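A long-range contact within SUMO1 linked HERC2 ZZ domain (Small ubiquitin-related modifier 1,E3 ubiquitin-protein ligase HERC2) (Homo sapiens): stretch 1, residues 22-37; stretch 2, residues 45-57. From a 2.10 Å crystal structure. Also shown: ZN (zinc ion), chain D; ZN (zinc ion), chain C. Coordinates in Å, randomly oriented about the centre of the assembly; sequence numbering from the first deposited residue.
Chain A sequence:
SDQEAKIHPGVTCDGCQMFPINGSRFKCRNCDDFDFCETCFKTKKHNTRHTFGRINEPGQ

Stretch 1 22-37: NGSRFKCRNCDDFDFC
Stretch 2 (45-57) KHNTRHTFGRINE

Strand 52-55 of stretch 2 runs antiparallel to strand 25-28 of stretch 1 (150° between directions, axes 4.4 Å apart at closest), and a zinc ion ties the preceding loop to the same partner; together the stretches bury 1008 Å². His46, extended (-153/156) with chi1 t, points toward stretch 1 and binds zinc through NE2 at 2.1 Å; its CE1 lies 3.4 Å from Phe34 CE1, over that ring's face. A type I turn from Asn47 to His50 follows, closed by His50 N to Asn47 O (3.0 Å) and braced by Arg49 N to Asn47 OD1 (2.7 Å). The turn brings His50 (chi1 m) back to the metal, ND1 at 2.2 Å; Cys28 SG (chi1 t) and Cys31 SG (chi1 m), each 2.3 Å from zinc, complete four ligands, two from each stretch. Asn30 CB covers the His50 ring, 3.5 Å from its centroid, while Asn30 OD1 accepts from Thr51 N (2.9 Å). Thr51 O receives Arg29 N (2.8 Å), and Thr51 OG1 donates to a water (2.8 Å) that also accepts from Asn30 ND2 (3.1 Å).

Phe52 (-107/144, chi1 m, chi2 75°) pairs with Cys28, CA-CA 4.2 Å. Its broad apolar ring fills the sheet face shared with Phe26 and Cys28: CE2 reaches Phe36 CD2 at 3.6 Å, and Cys28 CB sits 4.0 Å from its centroid. Gly53 pairs with Lys27 through N to Lys27 O (2.8 Å) and Lys27 N to Gly53 O (3.0 Å); lacking a side chain, it leaves room for the Arg29 guanidinium, whose CZ lies 3.6 Å from Gly53 CA. Arg54 (chi1 t) faces Phe26, laying its guanidinium over Phe26 CZ. Ile55 (chi1 m, chi2 t) bonds through N to Arg25 O (2.7 Å) and O to Arg25 N (2.8 Å); on the opposite face its CD1 meets Lys27 CB (4.0 Å). Asn56 OD1 accepts a very short bond from Ser24 OG (2.5 Å).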

# COMPACT_ATOMS: atom_id res chain seq x y z
N ASN A 22 6.66 3.48 -2.77
CA ASN A 22 7.90 2.74 -2.62
C ASN A 22 7.85 1.91 -1.34
O ASN A 22 7.13 2.24 -0.40
CB ASN A 22 9.13 3.67 -2.64
CG ASN A 22 9.20 4.59 -1.44
OD1 ASN A 22 8.53 5.62 -1.39
ND2 ASN A 22 9.99 4.22 -0.45
N GLY A 23 8.57 0.79 -1.34
CA GLY A 23 8.46 -0.19 -0.27
C GLY A 23 7.33 -1.18 -0.51
O GLY A 23 6.88 -1.39 -1.64
N SER A 24 6.88 -1.81 0.58
CA SER A 24 5.76 -2.74 0.47
C SER A 24 4.46 -1.98 0.28
O SER A 24 4.23 -0.92 0.88
CB SER A 24 5.66 -3.65 1.69
OG SER A 24 6.76 -4.54 1.78
N ARG A 25 3.60 -2.52 -0.58
CA ARG A 25 2.30 -1.96 -0.89
C ARG A 25 1.22 -2.77 -0.18
O ARG A 25 1.25 -4.00 -0.17
CB ARG A 25 2.08 -2.00 -2.41
CG ARG A 25 0.65 -1.88 -2.86
CD ARG A 25 0.49 -2.26 -4.33
NE ARG A 25 -0.89 -2.05 -4.77
CZ ARG A 25 -1.40 -2.46 -5.93
NH1 ARG A 25 -0.66 -3.11 -6.80
NH2 ARG A 25 -2.68 -2.20 -6.20
N PHE A 26 0.25 -2.09 0.41
CA PHE A 26 -0.84 -2.76 1.12
C PHE A 26 -2.16 -2.42 0.43
O PHE A 26 -2.68 -1.30 0.59
CB PHE A 26 -0.87 -2.38 2.60
CG PHE A 26 0.34 -2.87 3.36
CD1 PHE A 26 0.29 -4.07 4.05
CD2 PHE A 26 1.53 -2.15 3.33
CE1 PHE A 26 1.41 -4.53 4.74
CE2 PHE A 26 2.65 -2.61 4.01
CZ PHE A 26 2.58 -3.80 4.71
N LYS A 27 -2.73 -3.38 -0.30
CA LYS A 27 -3.98 -3.19 -1.02
C LYS A 27 -5.15 -3.71 -0.19
O LYS A 27 -5.13 -4.85 0.27
CB LYS A 27 -3.95 -3.89 -2.37
CG LYS A 27 -5.28 -3.75 -3.15
CD LYS A 27 -5.19 -4.33 -4.56
CE LYS A 27 -6.55 -4.32 -5.28
NZ LYS A 27 -7.21 -2.98 -5.33
N CYS A 28 -6.16 -2.87 0.01
CA CYS A 28 -7.34 -3.33 0.74
C CYS A 28 -8.10 -4.35 -0.08
O CYS A 28 -8.35 -4.14 -1.27
CB CYS A 28 -8.25 -2.16 1.10
SG CYS A 28 -9.62 -2.72 2.13
N ARG A 29 -8.48 -5.47 0.56
CA ARG A 29 -9.25 -6.51 -0.12
C ARG A 29 -10.74 -6.20 -0.21
O ARG A 29 -11.45 -6.90 -0.94
CB ARG A 29 -9.07 -7.86 0.59
CG ARG A 29 -7.63 -8.38 0.55
CD ARG A 29 -7.44 -9.69 1.33
NE ARG A 29 -6.23 -10.39 0.88
CZ ARG A 29 -5.19 -10.67 1.65
NH1 ARG A 29 -4.14 -11.31 1.14
NH2 ARG A 29 -5.18 -10.34 2.94
N ASN A 30 -11.22 -5.16 0.47
CA ASN A 30 -12.64 -4.87 0.55
C ASN A 30 -13.02 -3.60 -0.19
O ASN A 30 -13.99 -3.59 -0.96
CB ASN A 30 -13.01 -4.77 2.02
CG ASN A 30 -12.48 -5.94 2.81
OD1 ASN A 30 -11.30 -5.95 3.21
ND2 ASN A 30 -13.34 -6.92 3.09
N CYS A 31 -12.27 -2.52 0.00
CA CYS A 31 -12.42 -1.34 -0.84
C CYS A 31 -12.18 -1.69 -2.31
O CYS A 31 -11.53 -2.69 -2.64
CB CYS A 31 -11.44 -0.24 -0.40
SG CYS A 31 -11.71 0.47 1.24
N ASP A 32 -12.76 -0.87 -3.18
CA ASP A 32 -12.67 -1.07 -4.63
C ASP A 32 -11.25 -0.86 -5.15
O ASP A 32 -10.74 -1.65 -5.95
CB ASP A 32 -13.67 -0.13 -5.32
CG ASP A 32 -13.62 -0.20 -6.84
OD1 ASP A 32 -14.36 -1.00 -7.44
OD2 ASP A 32 -12.85 0.57 -7.44
N ASP A 33 -10.58 0.20 -4.69
CA ASP A 33 -9.32 0.62 -5.30
C ASP A 33 -8.51 1.42 -4.28
O ASP A 33 -8.25 2.60 -4.49
CB ASP A 33 -9.61 1.44 -6.56
CG ASP A 33 -8.35 1.94 -7.27
OD1 ASP A 33 -8.38 3.11 -7.68
OD2 ASP A 33 -7.36 1.20 -7.41
N PHE A 34 -8.13 0.79 -3.16
CA PHE A 34 -7.54 1.51 -2.03
C PHE A 34 -6.22 0.86 -1.64
O PHE A 34 -6.18 -0.34 -1.38
CB PHE A 34 -8.51 1.54 -0.84
CG PHE A 34 -8.07 2.44 0.30
CD1 PHE A 34 -7.08 2.05 1.18
CD2 PHE A 34 -8.68 3.68 0.49
CE1 PHE A 34 -6.67 2.88 2.23
CE2 PHE A 34 -8.29 4.52 1.54
CZ PHE A 34 -7.28 4.11 2.41
N ASP A 35 -5.18 1.68 -1.53
CA ASP A 35 -3.84 1.21 -1.20
C ASP A 35 -3.22 2.10 -0.14
O ASP A 35 -3.50 3.30 -0.08
CB ASP A 35 -2.92 1.18 -2.43
CG ASP A 35 -3.47 0.32 -3.56
OD1 ASP A 35 -4.23 0.85 -4.40
OD2 ASP A 35 -3.12 -0.87 -3.63
N PHE A 36 -2.39 1.50 0.72
CA PHE A 36 -1.58 2.19 1.72
C PHE A 36 -0.11 1.92 1.47
O PHE A 36 0.27 0.79 1.16
CB PHE A 36 -1.89 1.67 3.13
CG PHE A 36 -3.01 2.39 3.83
CD1 PHE A 36 -3.26 3.72 3.60
CD2 PHE A 36 -3.78 1.71 4.77
CE1 PHE A 36 -4.27 4.38 4.28
CE2 PHE A 36 -4.80 2.37 5.45
CZ PHE A 36 -5.04 3.70 5.20
N CYS A 37 0.74 2.93 1.67
CA CYS A 37 2.14 2.61 1.89
C CYS A 37 2.28 2.02 3.30
O CYS A 37 1.33 1.96 4.08
CB CYS A 37 3.02 3.84 1.70
SG CYS A 37 2.90 5.05 3.04
N LYS A 45 -6.18 5.35 10.24
CA LYS A 45 -7.40 4.64 10.58
C LYS A 45 -8.11 4.17 9.31
O LYS A 45 -8.14 4.87 8.30
CB LYS A 45 -8.29 5.55 11.43
N HIS A 46 -8.65 2.95 9.37
CA HIS A 46 -9.35 2.34 8.26
C HIS A 46 -10.34 1.37 8.85
O HIS A 46 -10.15 0.90 9.98
CB HIS A 46 -8.38 1.62 7.30
CG HIS A 46 -8.94 1.35 5.94
ND1 HIS A 46 -8.94 2.30 4.94
CD2 HIS A 46 -9.52 0.25 5.41
CE1 HIS A 46 -9.50 1.79 3.86
NE2 HIS A 46 -9.86 0.55 4.12
N ASN A 47 -11.40 1.07 8.10
CA ASN A 47 -12.41 0.13 8.56
C ASN A 47 -11.73 -1.09 9.14
O ASN A 47 -10.94 -1.75 8.46
CB ASN A 47 -13.33 -0.26 7.39
CG ASN A 47 -14.46 -1.20 7.81
OD1 ASN A 47 -14.23 -2.21 8.48
ND2 ASN A 47 -15.68 -0.91 7.36
N THR A 48 -11.97 -1.35 10.40
CA THR A 48 -11.29 -2.42 11.12
C THR A 48 -11.65 -3.80 10.66
O THR A 48 -11.00 -4.70 10.97
CB THR A 48 -11.48 -2.29 12.64
OG1 THR A 48 -12.85 -2.26 12.95
CG2 THR A 48 -10.82 -0.98 13.15
N ARG A 49 -12.70 -3.93 9.89
CA ARG A 49 -13.08 -5.21 9.35
C ARG A 49 -12.52 -5.40 7.94
O ARG A 49 -12.62 -6.43 7.41
CB ARG A 49 -14.56 -5.47 9.45
CG ARG A 49 -15.10 -5.61 10.83
CD ARG A 49 -14.63 -6.88 11.55
NE ARG A 49 -14.61 -6.58 12.96
CZ ARG A 49 -15.61 -6.86 13.76
NH1 ARG A 49 -15.51 -6.51 15.02
NH2 ARG A 49 -16.72 -7.48 13.31
N HIS A 50 -11.96 -4.37 7.33
CA HIS A 50 -11.26 -4.62 6.06
C HIS A 50 -9.92 -5.30 6.36
O HIS A 50 -9.40 -5.12 7.39
CB HIS A 50 -11.09 -3.35 5.20
CG HIS A 50 -12.38 -2.77 4.78
ND1 HIS A 50 -12.49 -1.73 3.92
CD2 HIS A 50 -13.64 -3.09 5.13
CE1 HIS A 50 -13.74 -1.43 3.74
NE2 HIS A 50 -14.46 -2.26 4.43
N THR A 51 -9.40 -6.07 5.43
CA THR A 51 -8.09 -6.72 5.53
C THR A 51 -7.29 -6.32 4.31
O THR A 51 -7.84 -6.15 3.22
CB THR A 51 -8.18 -8.25 5.62
OG1 THR A 51 -8.84 -8.76 4.45
CG2 THR A 51 -8.97 -8.69 6.86
N PHE A 52 -5.98 -6.14 4.49
CA PHE A 52 -5.08 -5.73 3.43
C PHE A 52 -4.20 -6.88 2.97
O PHE A 52 -3.75 -7.69 3.79
CB PHE A 52 -4.20 -4.57 3.90
CG PHE A 52 -4.93 -3.26 4.04
CD1 PHE A 52 -5.79 -3.03 5.11
CD2 PHE A 52 -4.76 -2.27 3.09
CE1 PHE A 52 -6.45 -1.84 5.24
CE2 PHE A 52 -5.42 -1.06 3.21
CZ PHE A 52 -6.27 -0.84 4.28
N GLY A 53 -3.92 -6.93 1.67
CA GLY A 53 -2.95 -7.87 1.13
C GLY A 53 -1.61 -7.18 0.95
O GLY A 53 -1.54 -6.07 0.42
N ARG A 54 -0.56 -7.83 1.44
CA ARG A 54 0.78 -7.27 1.30
C ARG A 54 1.36 -7.63 -0.06
O ARG A 54 1.50 -8.81 -0.39
CB ARG A 54 1.71 -7.77 2.40
CG ARG A 54 3.07 -7.09 2.35
CD ARG A 54 4.10 -7.87 3.18
NE ARG A 54 4.18 -7.43 4.56
CZ ARG A 54 5.19 -6.72 5.06
NH1 ARG A 54 6.20 -6.35 4.29
NH2 ARG A 54 5.18 -6.36 6.34
N ILE A 55 1.76 -6.61 -0.82
CA ILE A 55 2.35 -6.79 -2.13
C ILE A 55 3.73 -6.15 -2.07
O ILE A 55 3.85 -4.91 -2.10
CB ILE A 55 1.48 -6.17 -3.24
CG1 ILE A 55 0.08 -6.76 -3.16
CG2 ILE A 55 2.10 -6.38 -4.62
CD1 ILE A 55 -0.95 -6.03 -3.97
N ASN A 56 4.78 -6.97 -1.95
CA ASN A 56 6.12 -6.41 -1.79
C ASN A 56 6.68 -5.89 -3.10
O ASN A 56 7.53 -4.99 -3.09
CB ASN A 56 7.08 -7.44 -1.19
CG ASN A 56 6.77 -7.76 0.26
OD1 ASN A 56 6.49 -6.88 1.07
ND2 ASN A 56 6.88 -9.04 0.60
N GLU A 57 6.27 -6.47 -4.23
CA GLU A 57 6.77 -6.03 -5.52
C GLU A 57 5.71 -6.29 -6.59
O GLU A 57 4.88 -7.19 -6.43
CB GLU A 57 8.08 -6.74 -5.87
CG GLU A 57 7.92 -8.21 -6.15
CD GLU A 57 9.26 -8.90 -6.24
OE1 GLU A 57 10.29 -8.23 -5.98
OE2 GLU A 57 9.28 -10.11 -6.54
ZN ZN D . -10.78 -0.84 2.84
ZN ZN C . 1.09 6.64 2.70
O HOH W 1 -11.59 -8.49 5.07